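Local structure of (5-formylfuran-3-yl)methyl phosphate transaminase (2Z61) at residues 38-42 and 281-285; 43-47 and 270-275; 75-79 and 232-236; 166-170 and 301-305. The protein catalyses the pyridoxal phosphate-dependent transfer of an amino group from alanine to 4-(hydroxymethyl)-2-furancarboxaldehyde phosphate, giving the precursor of the furan moiety of methanofuran. All coordinates share one frame. Residue numbers count along the deposited sequence, not the author numbering.

Contact 1 (38-42 and 281-285); sequences EPDFN and EFDRR
A loop can be tied to a helix by an ion pair and an aromatic pair together, and the extended loop 38-42 meets one turn of helix at 281-285 in this way. The backbones keep their distance: the nearest alpha carbons, those of Pro39 and Phe282, are 9.4 Å apart, so side chains fill the gap. Asp40, near phi/psi -85/12, breaks an otherwise extended run.

The polar part is a two-pronged salt bridge. Arg285 (chi1 m, then t, t) reaches out from the helix and donates from NH1 to Asp40 OD1 at 3.0 Å and from NH2 to Asp40 OD2 at 2.8 Å. Glu281 extends the charge network on the helix, with its OE1 2.6 Å from Arg284 NH1 and its OE2 at a long 3.9 Å from Arg285 NE.

The apolar part centres on Phe41 (m), whose ring presents its edge to the face of Phe282, centroids 5.2 Å apart and planes at 64°. Phe41 CZ also lies over one face of the Arg285 guanidinium and 3.8 Å from Glu281 CG. Pro39 CB touches the edge of the Phe282 ring, 3.9 Å from CZ.

At the start of the loop Glu38 faces away and hydrogen-bonds to Thr227 and to His61 and Tyr62 of the second subunit. T-shaped rings and a bidentate salt bridge thus fasten the loop between strand 32-33 and helix 45-56 to the long helix 269-295, close to the dimer interface.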
# COMPACT_ATOMS: atom_id res chain seq x y z
N GLU A 38 11.13 -13.30 -7.29
CA GLU A 38 11.84 -12.61 -6.22
C GLU A 38 13.14 -13.33 -5.91
O GLU A 38 13.24 -14.54 -6.07
CB GLU A 38 10.98 -12.51 -4.95
CG GLU A 38 10.67 -13.82 -4.25
CD GLU A 38 9.89 -13.62 -2.96
OE1 GLU A 38 8.88 -14.32 -2.75
OE2 GLU A 38 10.30 -12.77 -2.13
N PRO A 39 14.16 -12.60 -5.46
CA PRO A 39 15.45 -13.22 -5.13
C PRO A 39 15.36 -14.23 -3.99
O PRO A 39 14.63 -14.04 -3.01
CB PRO A 39 16.34 -12.03 -4.80
CG PRO A 39 15.38 -11.02 -4.26
CD PRO A 39 14.21 -11.14 -5.21
N ASP A 40 16.12 -15.31 -4.12
CA ASP A 40 16.15 -16.39 -3.14
C ASP A 40 17.11 -16.14 -1.98
O ASP A 40 17.42 -17.06 -1.22
CB ASP A 40 16.54 -17.70 -3.83
CG ASP A 40 17.80 -17.56 -4.67
OD1 ASP A 40 17.85 -16.65 -5.53
OD2 ASP A 40 18.75 -18.35 -4.47
N PHE A 41 17.60 -14.92 -1.85
CA PHE A 41 18.52 -14.62 -0.76
C PHE A 41 17.77 -14.01 0.42
O PHE A 41 16.67 -13.47 0.25
CB PHE A 41 19.60 -13.62 -1.20
CG PHE A 41 20.50 -14.13 -2.29
CD1 PHE A 41 20.04 -14.25 -3.59
CD2 PHE A 41 21.82 -14.47 -2.02
CE1 PHE A 41 20.87 -14.70 -4.61
CE2 PHE A 41 22.66 -14.92 -3.02
CZ PHE A 41 22.19 -15.04 -4.32
N ASN A 42 18.36 -14.12 1.60
CA ASN A 42 17.78 -13.53 2.80
C ASN A 42 18.15 -12.06 2.80
O ASN A 42 19.05 -11.65 2.07
CB ASN A 42 18.39 -14.15 4.06
CG ASN A 42 17.91 -15.56 4.31
OD1 ASN A 42 16.71 -15.81 4.45
ND2 ASN A 42 18.84 -16.50 4.37
N GLU A 281 27.00 -14.27 -7.47
CA GLU A 281 26.30 -15.54 -7.57
C GLU A 281 25.27 -15.52 -8.70
O GLU A 281 25.18 -16.47 -9.47
CB GLU A 281 25.61 -15.87 -6.23
CG GLU A 281 24.75 -17.14 -6.28
CD GLU A 281 25.56 -18.40 -6.52
OE1 GLU A 281 26.52 -18.37 -7.32
OE2 GLU A 281 25.23 -19.43 -5.91
N PHE A 282 24.50 -14.44 -8.79
CA PHE A 282 23.49 -14.31 -9.85
C PHE A 282 24.15 -14.40 -11.22
O PHE A 282 23.60 -15.01 -12.14
CB PHE A 282 22.75 -12.97 -9.73
CG PHE A 282 21.49 -13.02 -8.89
CD1 PHE A 282 21.18 -11.97 -8.03
CD2 PHE A 282 20.60 -14.08 -8.99
CE1 PHE A 282 20.00 -11.98 -7.29
CE2 PHE A 282 19.42 -14.10 -8.25
CZ PHE A 282 19.12 -13.05 -7.40
N ASP A 283 25.32 -13.79 -11.37
CA ASP A 283 26.02 -13.81 -12.65
C ASP A 283 26.50 -15.21 -13.00
O ASP A 283 26.49 -15.61 -14.17
CB ASP A 283 27.19 -12.82 -12.62
CG ASP A 283 27.86 -12.68 -13.98
OD1 ASP A 283 27.14 -12.70 -15.00
OD2 ASP A 283 29.10 -12.54 -14.02
N ARG A 284 26.93 -15.96 -11.99
CA ARG A 284 27.39 -17.32 -12.23
C ARG A 284 26.20 -18.13 -12.76
O ARG A 284 26.34 -18.94 -13.68
CB ARG A 284 27.91 -17.96 -10.94
CG ARG A 284 28.72 -19.22 -11.17
CD ARG A 284 29.22 -19.83 -9.87
NE ARG A 284 28.75 -21.19 -9.65
CZ ARG A 284 28.01 -21.56 -8.61
NH1 ARG A 284 27.67 -20.66 -7.69
NH2 ARG A 284 27.61 -22.82 -8.48
N ARG A 285 25.04 -17.88 -12.18
CA ARG A 285 23.82 -18.57 -12.59
C ARG A 285 23.41 -18.16 -14.00
O ARG A 285 23.05 -19.00 -14.82
CB ARG A 285 22.69 -18.23 -11.62
CG ARG A 285 23.00 -18.57 -10.17
CD ARG A 285 21.95 -17.96 -9.27
NE ARG A 285 22.01 -18.45 -7.90
CZ ARG A 285 21.18 -18.08 -6.95
NH1 ARG A 285 20.21 -17.20 -7.22
NH2 ARG A 285 21.29 -18.58 -5.72

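Contact 2 (43-47 and 270-275); sequences TPKPI and ETEREI
A carboxylate of helix 269-295 receives the first amide of helix 45-56 where these two helices of the aminotransferase fold meet, a helix start served by an acid distant in sequence. The alpha carbons of Pro44 and Thr271 set the register at 6.1 Å. Thr43, extended, turns its hydroxyl to Ala225 O and packs on Thr60 of the second subunit. Pro44 takes the N-cap position at phi/psi -48/138; its CA-to-CB bond points toward the opposing helix, and its CG lies 3.9 Å from Thr271 CG2 and 3.6 Å from Ile275 CD1. Its carbonyl O receives the amide of Ile47 at 3.0 Å. With Lys45 the backbone turns helical. Glu274 (m, t) stretches across the gap so that its OE1 accepts the hydrogen bond from Lys45 N at 3.2 Å, while the Lys45 side chain (all t as far as chi3) leads out to solvent. Pro46, in the first turn of the helix, also has its CA-to-CB bond directed toward 270-275: CG is 3.9 Å from Glu270 CG, and CD 3.1 Å from Glu274 OE2. The Thr271 hydroxyl is hydrogen-bonded to Lys265 O, and its methyl makes a looser contact with Ile47 (m, t), whose CD1 lies 4.2 Å from Thr271 CG2.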
# COMPACT_ATOMS: atom_id res chain seq x y z
N THR A 43 17.50 -11.27 3.62
CA THR A 43 17.94 -9.89 3.69
C THR A 43 19.29 -9.78 4.40
O THR A 43 19.56 -10.39 5.42
CB THR A 43 16.94 -8.99 4.42
OG1 THR A 43 15.69 -9.01 3.72
CG2 THR A 43 17.46 -7.57 4.50
N PRO A 44 20.19 -8.92 3.83
CA PRO A 44 21.48 -8.76 4.46
C PRO A 44 21.40 -8.54 5.97
O PRO A 44 20.55 -7.79 6.47
CB PRO A 44 22.17 -7.61 3.70
CG PRO A 44 21.11 -7.04 2.78
CD PRO A 44 20.23 -8.21 2.47
N LYS A 45 22.30 -9.21 6.68
CA LYS A 45 22.36 -9.18 8.14
C LYS A 45 22.30 -7.82 8.81
O LYS A 45 21.52 -7.62 9.74
CB LYS A 45 23.62 -9.92 8.63
CG LYS A 45 23.60 -10.23 10.12
CD LYS A 45 24.91 -10.85 10.57
CE LYS A 45 24.87 -11.23 12.05
NZ LYS A 45 23.97 -12.39 12.29
N PRO A 46 23.13 -6.86 8.38
CA PRO A 46 23.04 -5.55 9.05
C PRO A 46 21.66 -4.91 8.97
O PRO A 46 21.28 -4.14 9.85
CB PRO A 46 24.14 -4.73 8.36
CG PRO A 46 24.45 -5.49 7.10
CD PRO A 46 24.29 -6.91 7.48
N ILE A 47 20.91 -5.24 7.92
CA ILE A 47 19.55 -4.70 7.76
C ILE A 47 18.62 -5.42 8.73
O ILE A 47 17.82 -4.78 9.42
CB ILE A 47 19.03 -4.88 6.31
CG1 ILE A 47 19.86 -4.02 5.34
CG2 ILE A 47 17.55 -4.47 6.24
CD1 ILE A 47 19.54 -4.23 3.87
N GLU A 270 29.46 -3.17 5.27
CA GLU A 270 29.16 -4.59 5.41
C GLU A 270 28.03 -5.04 4.47
O GLU A 270 28.13 -6.09 3.85
CB GLU A 270 28.79 -4.92 6.86
CG GLU A 270 28.21 -6.32 7.02
CD GLU A 270 29.16 -7.41 6.54
OE1 GLU A 270 28.70 -8.56 6.37
OE2 GLU A 270 30.36 -7.13 6.35
N THR A 271 26.97 -4.24 4.38
CA THR A 271 25.85 -4.61 3.51
C THR A 271 26.25 -4.65 2.04
O THR A 271 25.94 -5.62 1.34
CB THR A 271 24.66 -3.66 3.66
OG1 THR A 271 24.16 -3.73 5.01
CG2 THR A 271 23.54 -4.04 2.69
N GLU A 272 26.92 -3.61 1.56
CA GLU A 272 27.33 -3.58 0.16
C GLU A 272 28.24 -4.78 -0.11
O GLU A 272 28.31 -5.29 -1.23
CB GLU A 272 28.07 -2.28 -0.18
CG GLU A 272 29.41 -2.13 0.50
CD GLU A 272 30.17 -0.90 0.02
OE1 GLU A 272 30.46 -0.82 -1.20
OE2 GLU A 272 30.46 -0.01 0.85
N ARG A 273 28.92 -5.24 0.93
CA ARG A 273 29.80 -6.39 0.80
C ARG A 273 28.92 -7.57 0.42
O ARG A 273 29.19 -8.28 -0.56
CB ARG A 273 30.48 -6.69 2.14
CG ARG A 273 31.62 -7.68 2.06
CD ARG A 273 32.83 -7.04 1.41
NE ARG A 273 33.35 -5.94 2.22
CZ ARG A 273 34.29 -5.08 1.81
NH1 ARG A 273 34.81 -5.20 0.59
NH2 ARG A 273 34.70 -4.11 2.61
N GLU A 274 27.86 -7.78 1.19
CA GLU A 274 26.94 -8.88 0.97
C GLU A 274 26.20 -8.80 -0.37
O GLU A 274 26.00 -9.83 -1.01
CB GLU A 274 25.94 -8.96 2.13
CG GLU A 274 26.61 -9.38 3.44
CD GLU A 274 25.69 -9.31 4.65
OE1 GLU A 274 24.58 -9.87 4.59
OE2 GLU A 274 26.10 -8.69 5.66
N ILE A 275 25.82 -7.61 -0.79
CA ILE A 275 25.12 -7.47 -2.07
C ILE A 275 26.05 -7.80 -3.23
O ILE A 275 25.62 -8.37 -4.23
CB ILE A 275 24.50 -6.05 -2.24
CG1 ILE A 275 23.17 -5.96 -1.49
CG2 ILE A 275 24.24 -5.74 -3.71
CD1 ILE A 275 23.28 -6.14 -0.01

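Contact 3 (75-79 and 232-236); sequences ISELY and GYVIS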
# COMPACT_ATOMS: atom_id res chain seq x y z
N ILE A 75 19.48 8.22 0.51
CA ILE A 75 19.20 7.91 -0.89
C ILE A 75 19.71 9.05 -1.76
O ILE A 75 20.27 8.83 -2.83
CB ILE A 75 17.68 7.72 -1.12
CG1 ILE A 75 17.23 6.42 -0.45
CG2 ILE A 75 17.39 7.70 -2.63
CD1 ILE A 75 15.71 6.23 -0.41
N SER A 76 19.50 10.27 -1.28
CA SER A 76 19.94 11.48 -1.96
C SER A 76 21.46 11.41 -2.14
O SER A 76 21.97 11.62 -3.24
CB SER A 76 19.55 12.70 -1.12
OG SER A 76 20.15 13.88 -1.63
N GLU A 77 22.18 11.10 -1.06
CA GLU A 77 23.63 11.00 -1.13
C GLU A 77 24.05 9.88 -2.09
O GLU A 77 25.07 9.99 -2.77
CB GLU A 77 24.22 10.74 0.26
CG GLU A 77 23.86 11.79 1.29
CD GLU A 77 24.48 11.52 2.66
OE1 GLU A 77 24.44 10.36 3.13
OE2 GLU A 77 25.01 12.48 3.27
N LEU A 78 23.25 8.82 -2.13
CA LEU A 78 23.54 7.68 -3.01
C LEU A 78 23.58 8.11 -4.47
O LEU A 78 24.49 7.72 -5.22
CB LEU A 78 22.47 6.60 -2.81
CG LEU A 78 22.46 5.30 -3.64
CD1 LEU A 78 22.07 5.59 -5.07
CD2 LEU A 78 23.82 4.63 -3.57
N TYR A 79 22.60 8.90 -4.89
CA TYR A 79 22.52 9.37 -6.27
C TYR A 79 23.61 10.36 -6.64
O TYR A 79 24.04 10.42 -7.79
CB TYR A 79 21.14 9.96 -6.56
CG TYR A 79 20.11 8.89 -6.87
CD1 TYR A 79 19.66 8.02 -5.87
CD2 TYR A 79 19.66 8.69 -8.17
CE1 TYR A 79 18.78 6.98 -6.16
CE2 TYR A 79 18.78 7.65 -8.47
CZ TYR A 79 18.35 6.80 -7.46
OH TYR A 79 17.49 5.77 -7.75
N GLY A 232 9.77 1.06 -1.05
CA GLY A 232 10.40 1.56 -2.26
C GLY A 232 10.40 3.07 -2.19
O GLY A 232 10.17 3.64 -1.12
N TYR A 233 10.67 3.75 -3.31
CA TYR A 233 10.66 5.19 -3.30
C TYR A 233 10.49 5.79 -4.69
O TYR A 233 10.75 5.14 -5.70
CB TYR A 233 11.95 5.71 -2.64
CG TYR A 233 13.23 5.32 -3.35
CD1 TYR A 233 13.58 5.92 -4.55
CD2 TYR A 233 14.09 4.36 -2.80
CE1 TYR A 233 14.77 5.59 -5.20
CE2 TYR A 233 15.29 4.02 -3.45
CZ TYR A 233 15.62 4.65 -4.65
OH TYR A 233 16.80 4.36 -5.29
N VAL A 234 10.03 7.03 -4.73
CA VAL A 234 9.82 7.70 -6.00
C VAL A 234 10.57 9.03 -5.97
O VAL A 234 10.60 9.71 -4.94
CB VAL A 234 8.32 7.95 -6.25
CG1 VAL A 234 8.11 8.61 -7.60
CG2 VAL A 234 7.57 6.63 -6.19
N ILE A 235 11.18 9.39 -7.09
CA ILE A 235 11.91 10.65 -7.18
C ILE A 235 11.42 11.44 -8.39
O ILE A 235 11.24 10.88 -9.47
CB ILE A 235 13.42 10.41 -7.33
CG1 ILE A 235 13.94 9.60 -6.14
CG2 ILE A 235 14.15 11.75 -7.41
CD1 ILE A 235 15.39 9.15 -6.28
N SER A 236 11.19 12.74 -8.20
CA SER A 236 10.73 13.60 -9.28
C SER A 236 10.82 15.07 -8.85
O SER A 236 11.40 15.37 -7.81
CB SER A 236 9.30 13.24 -9.66
OG SER A 236 8.84 14.01 -10.76
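Packing a helix on a sheet means fitting large side chains against one another, and here four residues do so in an interlocked square. The helical segment 75-79 crosses strand 232-235 at -62°, with the axes 11.8 Å apart at their closest. Such a separation leaves room for two layers of side chain: Ile75 and Tyr79, one turn apart on the helix, and Tyr233 and Ile235, two residues apart on the same face of the strand.

Each isoleucine lays a methyl bump over the flat face of a tyrosine ring from the other segment. Ile75 CG2 sits over the Tyr233 ring, 4.2 Å from its centroid, while Ile75 CD1 comes to 3.4 Å of Tyr233 CD2. Reciprocally, Ile235 CD1 rests over the Tyr79 ring, again 4.2 Å from the centroid. Both are CH-pi contacts. Between these two pairs the tyrosines meet by their rims, and Tyr79 OH and Tyr233 OH share a hydrogen bond of 2.9 Å, so the two polar tips pair with each other in the buried contact. Ile75 CG2 and Ile235 CD1 touch across the square at 4.4 Å.

Helix 69-82 here packs against the seven-stranded central sheet of the pyridoxal phosphate-binding domain of these aminotransferases. Strand 232-235 runs antiparallel to both its neighbours, and they extend the floor: Ile75 also rests on Ile92 and Ile94 of edge strand 92-95, and Tyr79 on Leu216 and Asn218 of strand 214-219.

Contact 4 (166-170 and 301-305); sequences PLGEV and NNPIG
Two irregular loops can be joined largely through backbone atoms and water, helped by a few side chains, as the crossing of 301-305 with 166-170 illustrates. The end-to-end directions of 167-170 and 301-305 are 71° apart, and the alpha carbons of Glu169 and Pro303 approach to 4.5 Å. Asn301 (phi/psi -145/91, chi1 m) faces Glu169, whose m, t side chain brings OE2 3.5 Å from Asn301 ND2, a weak hydrogen bond. Water 1 reinforces it, donating to Glu169 OE2 at 2.6 Å and accepting from Asn301 N at 2.8 Å. Asn302 adopts a left-handed conformation (62/37), and its carbonyl O takes a hydrogen bond from water 2 at 3.1 Å; that water accepts from Val170 N, also at 3.1 Å. Pro303 brings its CA to 3.3 Å from Gly168 O, a CA-H...O contact. Ile304 (chi1 p) gives its N to the same oxygen in a weak bond of 2.9 Å and lays CG1 against Val170 CG2 at 3.7 Å. Gly305 N makes the better-directed bond, 2.9 Å to Gly168 O. Gly168 itself has positive phi (79/12), where a beta carbon would strike the preceding carbonyl and crowd Gly305 O.

Two residues earlier, Pro166 follows a cis peptide bond, ending the Ser-Pro-Ser-Asn-Pro run after strand 155-161. In this family such a loop borders the cofactor site of the large domain; here it abuts the segment between helix 269-295 and strand 308-309.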
# COMPACT_ATOMS: atom_id res chain seq x y z
N PRO A 166 10.15 -8.94 -18.54
CA PRO A 166 10.78 -10.22 -18.67
C PRO A 166 12.11 -10.32 -19.44
O PRO A 166 12.78 -11.44 -19.31
CB PRO A 166 9.73 -10.97 -19.48
CG PRO A 166 9.17 -9.94 -20.39
CD PRO A 166 9.27 -8.64 -19.66
N LEU A 167 12.59 -9.39 -20.22
CA LEU A 167 13.80 -9.54 -21.04
C LEU A 167 15.16 -9.67 -20.38
O LEU A 167 16.01 -10.40 -20.86
CB LEU A 167 13.84 -8.39 -22.06
CG LEU A 167 12.63 -8.33 -23.00
CD1 LEU A 167 12.63 -7.03 -23.78
CD2 LEU A 167 12.67 -9.53 -23.93
N GLY A 168 15.39 -8.97 -19.27
CA GLY A 168 16.69 -9.05 -18.63
C GLY A 168 17.71 -8.20 -19.35
O GLY A 168 18.91 -8.29 -19.11
N GLU A 169 17.23 -7.35 -20.25
CA GLU A 169 18.09 -6.49 -21.03
C GLU A 169 18.11 -5.06 -20.51
O GLU A 169 17.23 -4.66 -19.75
CB GLU A 169 17.62 -6.49 -22.49
CG GLU A 169 17.72 -7.84 -23.17
CD GLU A 169 17.04 -7.87 -24.52
OE1 GLU A 169 17.31 -6.98 -25.35
OE2 GLU A 169 16.23 -8.78 -24.76
N VAL A 170 19.12 -4.30 -20.91
CA VAL A 170 19.26 -2.91 -20.52
C VAL A 170 18.83 -2.08 -21.73
O VAL A 170 19.26 -2.36 -22.85
CB VAL A 170 20.73 -2.56 -20.17
CG1 VAL A 170 20.86 -1.07 -19.89
CG2 VAL A 170 21.18 -3.35 -18.96
N ASN A 301 18.96 -12.21 -26.82
CA ASN A 301 19.72 -11.08 -27.33
C ASN A 301 20.25 -10.23 -26.22
O ASN A 301 19.55 -9.27 -25.86
CB ASN A 301 18.89 -9.91 -27.58
CG ASN A 301 17.74 -10.17 -28.49
OD1 ASN A 301 17.94 -10.50 -29.66
ND2 ASN A 301 16.53 -10.03 -27.98
N ASN A 302 21.42 -10.45 -25.71
CA ASN A 302 21.94 -9.63 -24.62
C ASN A 302 21.38 -9.45 -23.20
O ASN A 302 21.46 -8.38 -22.61
CB ASN A 302 22.64 -8.33 -25.12
CG ASN A 302 24.01 -8.13 -24.43
OD1 ASN A 302 24.70 -9.09 -24.08
ND2 ASN A 302 24.41 -6.86 -24.27
N PRO A 303 20.84 -10.55 -22.61
CA PRO A 303 20.35 -10.41 -21.23
C PRO A 303 21.52 -10.21 -20.25
O PRO A 303 22.31 -11.14 -20.01
CB PRO A 303 19.59 -11.72 -21.01
CG PRO A 303 20.39 -12.72 -21.82
CD PRO A 303 20.65 -11.93 -23.10
N ILE A 304 21.65 -9.00 -19.71
CA ILE A 304 22.72 -8.72 -18.76
C ILE A 304 22.27 -8.13 -17.41
O ILE A 304 23.11 -7.62 -16.66
CB ILE A 304 23.76 -7.75 -19.37
CG1 ILE A 304 23.07 -6.44 -19.76
CG2 ILE A 304 24.43 -8.39 -20.58
CD1 ILE A 304 23.99 -5.39 -20.34
N GLY A 305 20.98 -8.21 -17.11
CA GLY A 305 20.50 -7.65 -15.85
C GLY A 305 19.34 -8.39 -15.22
O GLY A 305 18.81 -9.34 -15.79
O HOH W 1 16.68 -11.29 -25.42
O HOH W 2 20.46 -5.51 -23.38

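Overall arrangement
Contact 3 is the one wholly buried contact, and its chemistry is that of a core: aliphatic groups on aromatic faces, with a single hydroxyl pair. The other three are partly buried and more polar, each in its own way. Contacts 1 and 2, whose centres lie 14 Å apart, are successive fastenings of one continuous run, 38-47, to helix 269-295; contact 1 combines paired charges with an aromatic pair, contact 2 prolines with a carboxylate at a helix start. Contact 4 joins two loops mainly through backbone amides meeting a carbonyl, and waters; nearest atoms put it about 7 Å from contact 1. In sequence, contact 3 nests within contact 2 and contact 2 within contact 1, whereas contact 4 crosses all three.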